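Local coordinates for protein MgGH51 (Meripilus giganteus, PDB 6ZPV) that hydrolyses terminal alpha-L-arabinofuranosyl linkages as a family GH51 glycosidase, probably releasing arabinose from plant polysaccharides, at residues A[297-302]-A[353-358]; A[303-308]-A[360-365]; A[388-391]-A[396-399]. All coordinates share one frame; numbering follows the deposited sequence.

Interaction 1 of 3, residues A[297-302]-A[353-358]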
loop_
_atom_site.group_PDB
_atom_site.type_symbol
_atom_site.label_atom_id
_atom_site.label_comp_id
_atom_site.label_asym_id
_atom_site.label_seq_id
_atom_site.Cartn_x
_atom_site.Cartn_y
_atom_site.Cartn_z
ATOM N N GLY A 297 21.250 -12.188 0.499
ATOM C CA GLY A 297 22.608 -11.699 0.737
ATOM C C GLY A 297 23.489 -11.572 -0.466
ATOM O O GLY A 297 24.637 -11.089 -0.322
ATOM N N THR A 298 22.999 -11.923 -1.666
ATOM C CA THR A 298 23.835 -11.843 -2.881
ATOM C C THR A 298 23.777 -10.465 -3.506
ATOM O O THR A 298 22.690 -9.978 -3.886
ATOM C CB THR A 298 23.406 -12.875 -3.891
ATOM O OG1 THR A 298 23.581 -14.158 -3.301
ATOM C CG2 THR A 298 24.191 -12.844 -5.164
ATOM N N SER A 299 24.942 -9.869 -3.670
ATOM C CA SER A 299 25.154 -8.684 -4.507
ATOM C C SER A 299 25.653 -9.142 -5.870
ATOM O O SER A 299 26.647 -9.879 -5.898
ATOM C CB SER A 299 26.155 -7.734 -3.924
ATOM O OG SER A 299 25.719 -7.183 -2.661
ATOM N N LEU A 300 25.092 -8.646 -6.928
ATOM C CA LEU A 300 25.709 -8.852 -8.246
ATOM C C LEU A 300 27.081 -8.196 -8.290
ATOM O O LEU A 300 27.262 -7.091 -7.733
ATOM C CB LEU A 300 24.816 -8.265 -9.311
ATOM C CG LEU A 300 23.463 -8.945 -9.480
ATOM C CD1 LEU A 300 22.738 -8.242 -10.601
ATOM C CD2 LEU A 300 23.627 -10.445 -9.745
ATOM N N ALA A 301 28.003 -8.845 -8.956
ATOM C CA ALA A 301 29.315 -8.266 -9.188
ATOM C C ALA A 301 29.172 -7.001 -10.031
ATOM O O ALA A 301 28.258 -6.881 -10.884
ATOM C CB ALA A 301 30.195 -9.297 -9.925
ATOM N N GLU A 302 30.148 -6.091 -9.920
ATOM C CA GLU A 302 30.077 -4.880 -10.707
ATOM C C GLU A 302 29.948 -5.184 -12.199
ATOM O O GLU A 302 29.222 -4.469 -12.900
ATOM C CB GLU A 302 31.239 -3.967 -10.358
ATOM C CG GLU A 302 31.102 -2.633 -11.042
ATOM C CD GLU A 302 32.003 -1.606 -10.538
ATOM O OE1 GLU A 302 33.016 -1.944 -9.862
ATOM O OE2 GLU A 302 31.699 -0.440 -10.805
ATOM N N PHE A 353 21.813 -0.441 3.513
ATOM C CA PHE A 353 22.674 -0.538 4.691
ATOM C C PHE A 353 22.972 -1.968 5.064
ATOM O O PHE A 353 23.971 -2.241 5.750
ATOM C CB PHE A 353 22.112 0.266 5.870
ATOM C CG PHE A 353 20.729 -0.083 6.297
ATOM C CD1 PHE A 353 20.497 -1.188 7.101
ATOM C CD2 PHE A 353 19.646 0.687 5.900
ATOM C CE1 PHE A 353 19.221 -1.521 7.537
ATOM C CE2 PHE A 353 18.354 0.375 6.342
ATOM C CZ PHE A 353 18.144 -0.738 7.142
ATOM N N PHE A 354 22.128 -2.933 4.666
ATOM C CA PHE A 354 22.426 -4.354 4.927
ATOM C C PHE A 354 23.449 -4.949 3.955
ATOM O O PHE A 354 23.953 -6.050 4.192
ATOM C CB PHE A 354 21.146 -5.184 4.844
ATOM C CG PHE A 354 20.243 -5.089 6.051
ATOM C CD1 PHE A 354 20.722 -5.282 7.336
ATOM C CD2 PHE A 354 18.885 -4.858 5.887
ATOM C CE1 PHE A 354 19.856 -5.240 8.415
ATOM C CE2 PHE A 354 18.045 -4.849 6.993
ATOM C CZ PHE A 354 18.514 -5.013 8.253
ATOM N N ALA A 355 23.756 -4.212 2.867
ATOM C CA ALA A 355 24.689 -4.653 1.797
ATOM C C ALA A 355 25.614 -3.494 1.441
ATOM O O ALA A 355 25.793 -3.152 0.278
ATOM C CB ALA A 355 23.874 -5.152 0.609
ATOM N N ALA A 356 26.171 -2.870 2.483
ATOM C CA ALA A 356 26.961 -1.650 2.287
ATOM C C ALA A 356 28.332 -1.889 1.696
ATOM O O ALA A 356 28.977 -0.924 1.256
ATOM C CB ALA A 356 26.996 -0.879 3.569
ATOM N N GLY A 357 28.813 -3.142 1.714
ATOM C CA GLY A 357 30.083 -3.452 1.041
ATOM C C GLY A 357 30.012 -3.303 -0.446
ATOM O O GLY A 357 31.018 -2.860 -1.041
ATOM N N SER A 358 28.887 -3.581 -1.060
ATOM C CA SER A 358 28.705 -3.436 -2.524
ATOM C C SER A 358 27.947 -2.180 -2.920
ATOM O O SER A 358 28.006 -1.810 -4.093
ATOM C CB SER A 358 28.017 -4.665 -3.065
ATOM O OG SER A 358 26.701 -4.720 -2.543
#
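Ser299 and Ser358 meet through their hydroxyls, with Ser299 OG only 2.7 Å from Ser358 OG in a hydrogen bond in which either oxygen could be the donor. Apart from this bond the contact is slight: Ser299 OG also passes Ala355 CB at 4.3 Å. Serine suits both places, because with the two CA atoms 6.6 Å apart, two short hydroxymethyl groups pointing at each other bring their oxygens to bonding distance, where a longer side chain would have to fold aside. On Ser358 the hydroxyl stands between the backbone N and the carbonyl carbon (chi1 66°), which turns OG toward Ser299. The turn 355-358 is closed by a weak backbone bond from Ser358 N to Ala355 O, at 3.4 Å. In the next shell Arg362, from helix 359-373, ties both parts of the turn, its NE bonding Ser358 OG and its NH2 bonding Ala355 O. Tyr293 packs on Ser299 and Ala355. The two segments lie in the loops that follow neighbouring parallel strands, 284-289 and 345-348, of the (beta/alpha)8 barrel. Arg362 NE and Ser299 OG both bond Ser358 OG, so the nearby guanidinium is likely to polarise this oxygen, whichever hydroxyl donates to the other.

Interaction 2 of 3, residues A[303-308]-A[360-365]. With NAG (2-acetamido-2-deoxy-beta-D-glucopyranose), chain D.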
loop_
_atom_site.group_PDB
_atom_site.type_symbol
_atom_site.label_atom_id
_atom_site.label_comp_id
_atom_site.label_asym_id
_atom_site.label_seq_id
_atom_site.Cartn_x
_atom_site.Cartn_y
_atom_site.Cartn_z
ATOM N N ASN A 303 30.688 -6.154 -12.695
ATOM C CA ASN A 303 30.699 -6.461 -14.143
ATOM C C ASN A 303 29.440 -7.197 -14.585
ATOM O O ASN A 303 29.368 -7.508 -15.803
ATOM C CB ASN A 303 32.001 -7.176 -14.518
ATOM C CG ASN A 303 32.096 -8.590 -14.009
ATOM O OD1 ASN A 303 31.185 -9.148 -13.411
ATOM N ND2 ASN A 303 33.232 -9.222 -14.329
ATOM N N GLN A 304 28.471 -7.404 -13.706
ATOM C CA GLN A 304 27.173 -8.036 -14.049
ATOM C C GLN A 304 26.023 -7.016 -14.084
ATOM O O GLN A 304 24.897 -7.386 -14.403
ATOM C CB GLN A 304 26.838 -9.180 -13.022
ATOM C CG GLN A 304 27.753 -10.469 -12.926
ATOM C CD GLN A 304 27.303 -11.452 -11.809
ATOM O OE1 GLN A 304 27.324 -11.161 -10.533
ATOM N NE2 GLN A 304 26.828 -12.651 -12.242
ATOM N N LEU A 305 26.260 -5.769 -13.688
ATOM C CA LEU A 305 25.158 -4.828 -13.457
ATOM C C LEU A 305 24.504 -4.317 -14.734
ATOM O O LEU A 305 23.320 -3.912 -14.664
ATOM C CB LEU A 305 25.599 -3.627 -12.629
ATOM C CG LEU A 305 26.128 -3.936 -11.235
ATOM C CD1 LEU A 305 26.573 -2.655 -10.552
ATOM C CD2 LEU A 305 25.081 -4.662 -10.411
ATOM N N ALA A 306 25.188 -4.215 -15.858
ATOM C CA ALA A 306 24.693 -3.438 -17.010
ATOM C C ALA A 306 23.273 -3.810 -17.405
ATOM O O ALA A 306 22.454 -2.905 -17.636
ATOM C CB ALA A 306 25.634 -3.519 -18.172
ATOM N N PRO A 307 22.882 -5.088 -17.535
ATOM C CA PRO A 307 21.505 -5.376 -17.969
ATOM C C PRO A 307 20.437 -4.909 -16.975
ATOM O O PRO A 307 19.311 -4.604 -17.373
ATOM C CB PRO A 307 21.487 -6.908 -18.144
ATOM C CG PRO A 307 22.928 -7.351 -18.200
ATOM C CD PRO A 307 23.710 -6.309 -17.432
ATOM N N TYR A 308 20.781 -4.912 -15.694
ATOM C CA TYR A 308 19.862 -4.497 -14.628
ATOM C C TYR A 308 19.753 -2.982 -14.572
ATOM O O TYR A 308 18.676 -2.448 -14.272
ATOM C CB TYR A 308 20.329 -5.124 -13.307
ATOM C CG TYR A 308 20.473 -6.622 -13.365
ATOM C CD1 TYR A 308 19.387 -7.464 -13.126
ATOM C CD2 TYR A 308 21.685 -7.196 -13.714
ATOM C CE1 TYR A 308 19.531 -8.825 -13.241
ATOM C CE2 TYR A 308 21.797 -8.577 -13.826
ATOM C CZ TYR A 308 20.726 -9.391 -13.592
ATOM O OH TYR A 308 20.894 -10.731 -13.733
ATOM N N PRO A 360 28.452 0.975 -2.626
ATOM C CA PRO A 360 29.155 2.059 -3.304
ATOM C C PRO A 360 29.261 1.889 -4.828
ATOM O O PRO A 360 28.978 2.822 -5.568
ATOM C CB PRO A 360 30.456 2.146 -2.572
ATOM C CG PRO A 360 30.132 1.685 -1.160
ATOM C CD PRO A 360 29.141 0.557 -1.381
ATOM N N TYR A 361 29.614 0.708 -5.314
ATOM C CA TYR A 361 29.712 0.520 -6.767
ATOM C C TYR A 361 28.330 0.388 -7.394
ATOM O O TYR A 361 28.136 0.766 -8.541
ATOM C CB TYR A 361 30.688 -0.599 -7.192
ATOM C CG TYR A 361 30.266 -2.036 -6.948
ATOM C CD1 TYR A 361 29.257 -2.621 -7.692
ATOM C CD2 TYR A 361 30.896 -2.838 -6.019
ATOM C CE1 TYR A 361 28.895 -3.959 -7.492
ATOM C CE2 TYR A 361 30.549 -4.151 -5.800
ATOM C CZ TYR A 361 29.573 -4.729 -6.572
ATOM O OH TYR A 361 29.235 -6.057 -6.321
ATOM N N ARG A 362 27.380 -0.226 -6.678
ATOM C CA ARG A 362 26.028 -0.355 -7.221
ATOM C C ARG A 362 25.367 1.045 -7.377
ATOM O O ARG A 362 24.860 1.377 -8.473
ATOM C CB ARG A 362 25.168 -1.311 -6.402
ATOM C CG ARG A 362 25.727 -2.724 -6.396
ATOM C CD ARG A 362 24.870 -3.740 -5.639
ATOM N NE ARG A 362 24.765 -3.491 -4.199
ATOM C CZ ARG A 362 23.712 -3.087 -3.500
ATOM N NH1 ARG A 362 22.578 -2.722 -4.089
ATOM N NH2 ARG A 362 23.772 -3.069 -2.190
ATOM N N TRP A 363 25.379 1.812 -6.304
ATOM C CA TRP A 363 24.935 3.217 -6.376
ATOM C C TRP A 363 25.704 3.955 -7.463
ATOM O O TRP A 363 25.090 4.667 -8.287
ATOM C CB TRP A 363 25.187 3.896 -5.008
ATOM C CG TRP A 363 25.033 5.393 -5.036
ATOM C CD1 TRP A 363 26.004 6.317 -5.238
ATOM C CD2 TRP A 363 23.804 6.133 -4.907
ATOM N NE1 TRP A 363 25.487 7.567 -5.273
ATOM C CE2 TRP A 363 24.137 7.484 -5.062
ATOM C CE3 TRP A 363 22.454 5.796 -4.712
ATOM C CZ2 TRP A 363 23.196 8.502 -4.999
ATOM C CZ3 TRP A 363 21.527 6.801 -4.657
ATOM C CH2 TRP A 363 21.891 8.144 -4.795
ATOM N N HIS A 364 27.025 3.897 -7.472
ATOM C CA HIS A 364 27.765 4.677 -8.472
ATOM C C HIS A 364 27.313 4.307 -9.879
ATOM O O HIS A 364 27.037 5.210 -10.702
ATOM C CB HIS A 364 29.260 4.436 -8.325
ATOM C CG HIS A 364 30.045 5.147 -9.392
ATOM N ND1 HIS A 364 30.231 4.615 -10.664
ATOM C CD2 HIS A 364 30.564 6.377 -9.416
ATOM C CE1 HIS A 364 30.917 5.494 -11.403
ATOM N NE2 HIS A 364 31.112 6.532 -10.690
ATOM N N ASP A 365 27.254 3.027 -10.167
ATOM C CA ASP A 365 27.009 2.643 -11.571
ATOM C C ASP A 365 25.527 2.891 -11.959
ATOM O O ASP A 365 25.271 3.379 -13.046
ATOM C CB ASP A 365 27.426 1.191 -11.820
ATOM C CG ASP A 365 28.930 0.953 -11.691
ATOM O OD1 ASP A 365 29.691 1.923 -11.470
ATOM O OD2 ASP A 365 29.337 -0.200 -11.894
HETATM C C1 NAG D . 15.904 -10.831 -19.767
HETATM C C2 NAG D . 17.252 -11.157 -19.174
HETATM C C3 NAG D . 18.215 -11.563 -20.339
HETATM C C4 NAG D . 17.556 -12.569 -21.251
HETATM C C5 NAG D . 16.151 -12.240 -21.680
HETATM C C6 NAG D . 15.411 -13.342 -22.475
HETATM C C7 NAG D . 17.685 -9.679 -17.225
HETATM C C8 NAG D . 18.210 -8.384 -16.740
HETATM N N2 NAG D . 17.794 -9.974 -18.536
HETATM O O3 NAG D . 19.427 -11.964 -19.795
HETATM O O4 NAG D . 18.365 -12.697 -22.459
HETATM O O5 NAG D . 15.402 -11.942 -20.486
HETATM O O6 NAG D . 15.272 -14.466 -21.506
HETATM O O7 NAG D . 17.066 -10.335 -16.394
#
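A single methyl, Leu305 CD1, carries the whole meeting of these segments, and it touches an aromatic edge, a helix backbone and a carboxylate oxygen at once. It joins the starts of two neighbouring outer helices, 306-320 and 359-373, of the (beta/alpha)8 barrel. Tyr361 CG stands between its backbone N and carbonyl carbon (chi1 72°), which turns the ring edge to Leu305 CD1, 3.9 Å from Tyr361 CD1 and in the ring plane. The same methyl sits 4.1 Å from Arg362 CA and 3.9 Å from Asp365 OD2. A leucine suits the place, since its branched end fills the groove between residues one helical turn apart, while Tyr361 sends its hydroxyl on to Leu300 O. Asp365 uses its other oxygen, OD1, to take a nearly straight bond from His364 ND1 (2.9 Å, 167°) lying in the imidazole plane. Were Asp365 replaced by an alanine, His364 ND1 would probably lose this acceptor, its ring would be freer to turn, and a gap would open beside the Leu305 methyl. Asp365 OD2 also lies close to Glu302 OE2, so one acid may well be protonated. Beyond Leu305, Pro307 and Tyr308 border a glycan: NAG C8 sits 3.7 Å above the Tyr308 ring plane, toward the rim, nearest to CE1.

Interaction 3 of 3, residues A[388-391]-A[396-399]. With MAN (alpha-D-mannopyranose), chain B.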
loop_
_atom_site.group_PDB
_atom_site.type_symbol
_atom_site.label_atom_id
_atom_site.label_comp_id
_atom_site.label_asym_id
_atom_site.label_seq_id
_atom_site.Cartn_x
_atom_site.Cartn_y
_atom_site.Cartn_z
ATOM N N PRO A 388 28.569 4.025 4.087
ATOM C CA PRO A 388 29.795 4.439 3.431
ATOM C C PRO A 388 29.602 5.700 2.626
ATOM O O PRO A 388 28.500 6.102 2.272
ATOM C CB PRO A 388 30.039 3.261 2.468
ATOM C CG PRO A 388 28.659 2.738 2.147
ATOM C CD PRO A 388 27.892 2.885 3.447
ATOM N N VAL A 389 30.719 6.278 2.245
ATOM C CA VAL A 389 30.734 7.490 1.429
ATOM C C VAL A 389 30.466 7.141 -0.041
ATOM O O VAL A 389 31.130 6.298 -0.603
ATOM C CB VAL A 389 32.075 8.168 1.553
ATOM C CG1 VAL A 389 32.067 9.428 0.698
ATOM C CG2 VAL A 389 32.424 8.424 3.022
ATOM N N LEU A 390 29.415 7.715 -0.611
ATOM C CA LEU A 390 28.957 7.422 -1.963
ATOM C C LEU A 390 29.382 8.447 -2.998
ATOM O O LEU A 390 29.495 9.625 -2.672
ATOM C CB LEU A 390 27.450 7.254 -1.994
ATOM C CG LEU A 390 26.879 6.217 -1.034
ATOM C CD1 LEU A 390 25.340 6.242 -1.095
ATOM C CD2 LEU A 390 27.389 4.823 -1.336
ATOM N N SER A 391 29.567 7.978 -4.229
ATOM C CA SER A 391 29.849 8.817 -5.397
ATOM C C SER A 391 28.920 8.344 -6.505
ATOM O O SER A 391 28.893 7.154 -6.827
ATOM C CB SER A 391 31.295 8.608 -5.809
ATOM O OG SER A 391 31.539 9.338 -6.978
ATOM N N SER A 396 19.729 12.952 -1.592
ATOM C CA SER A 396 18.777 12.539 -0.549
ATOM C C SER A 396 19.151 11.167 -0.008
ATOM O O SER A 396 19.702 10.308 -0.756
ATOM C CB SER A 396 17.393 12.505 -1.088
ATOM O OG SER A 396 16.890 13.743 -1.534
ATOM N N TYR A 397 18.763 10.933 1.230
ATOM C CA TYR A 397 18.818 9.625 1.896
ATOM C C TYR A 397 17.432 9.269 2.443
ATOM O O TYR A 397 16.702 10.165 2.904
ATOM C CB TYR A 397 19.780 9.630 3.086
ATOM C CG TYR A 397 21.231 9.399 2.719
ATOM C CD1 TYR A 397 21.685 8.102 2.500
ATOM C CD2 TYR A 397 22.173 10.403 2.598
ATOM C CE1 TYR A 397 22.992 7.811 2.198
ATOM C CE2 TYR A 397 23.489 10.125 2.277
ATOM C CZ TYR A 397 23.919 8.820 2.080
ATOM O OH TYR A 397 25.231 8.554 1.844
ATOM N N ASP A 398 17.111 7.968 2.433
ATOM C CA ASP A 398 15.932 7.373 3.035
ATOM C C ASP A 398 16.328 6.787 4.390
ATOM O O ASP A 398 17.208 5.899 4.449
ATOM C CB ASP A 398 15.317 6.299 2.139
ATOM C CG ASP A 398 14.023 5.695 2.672
ATOM O OD1 ASP A 398 13.575 6.186 3.752
ATOM O OD2 ASP A 398 13.498 4.730 2.055
ATOM N N VAL A 399 15.715 7.290 5.458
ATOM C CA VAL A 399 15.945 6.852 6.859
ATOM C C VAL A 399 14.729 6.089 7.339
ATOM O O VAL A 399 13.583 6.584 7.229
ATOM C CB VAL A 399 16.221 8.100 7.730
ATOM C CG1 VAL A 399 16.487 7.724 9.163
ATOM C CG2 VAL A 399 17.326 8.957 7.173
HETATM C C1 MAN B . 36.376 6.727 5.588
HETATM C C2 MAN B . 37.818 6.294 5.398
HETATM C C3 MAN B . 38.767 7.477 5.042
HETATM C C4 MAN B . 38.198 8.236 3.876
HETATM C C5 MAN B . 36.749 8.682 4.146
HETATM C C6 MAN B . 36.155 9.476 2.940
HETATM O O2 MAN B . 37.884 5.302 4.336
HETATM O O3 MAN B . 40.022 6.963 4.660
HETATM O O4 MAN B . 39.034 9.361 3.585
HETATM O O5 MAN B . 35.974 7.519 4.478
HETATM O O6 MAN B . 35.968 8.540 1.841
HETATM O O HOH W 1 25.821 6.043 2.620
HETATM O O HOH W 2 27.807 9.446 1.005
#
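Leu390 and Tyr397 hold the closest backbone approach of the two segments, yet their CA atoms are 11.1 Å apart, so the chains themselves do not pair. Segment 388-391 is an extended loop without regular structure, entered through a cis peptide before Pro388, whereas 396-399 opens the strand 396-403. The distance is bridged by the length of the tyrosine and by two waters. With CG placed anti to its carbonyl carbon, beside the backbone N (chi1 -84°), Tyr397 reaches toward the loop, and its OH comes to 3.7 Å from Leu390 CD1. That methyl approaches the phenol end obliquely.

Three hydrogen bonds hold the hydroxyl. It donates to the first water at 2.7 Å from OH, and this water in turn donates to Pro388 O, again over 2.7 Å. It accepts from the second water at 2.9 Å from OH, which receives Leu390 N. Trp386 N supplies the third bond, and the Trp386 ring meets that of Tyr397 edge-to-face. One donated and two accepted protons fully use the hydroxyl, and the waters give Pro388 O and Leu390 N hydrogen-bond partners. Tyrosine is apt: its ring packs against Ala381 and Thr383, while its OH binds both waters and accepts from Trp386 N.

Leucine suits position 390 because its apolar side chain packs on Tyr359, Trp363 and Ala381, joining the loop to helix 359-373 and strand 378-381. Val389 points the other way, to the surface glycan, with CG2 at 3.7 Å from MAN O6. This is the crossover from strand 378-381 to 396-403, neighbours in the eight-stranded parallel sheet of a (beta/alpha)8 barrel, made here by a water-bridged loop instead of a helix and bordering a glycan site.

How the interactions relate
From the N terminus, the loop after strand 284-289 gives 297-302, and helix 306-320 begins within 303-308. Later, 353-358 follows strand 345-348 and leads into 360-365. Interactions 1 and 2 therefore cross, each closing a loop of about fifty residues and together binding two successive strand-to-helix connections of the barrel. They also touch directly, Leu300 CD1 packing on Tyr308. Interaction 3 comes afterwards, in series, and closes a short loop just before strand 396-403. Ser391 packs on His364 and Trp363 of interaction 2, and Pro388 on Ala356 of interaction 1, so the start of helix 359-373 and the loop before it are shared ground, packing on 297-308 and on the loop 388-391.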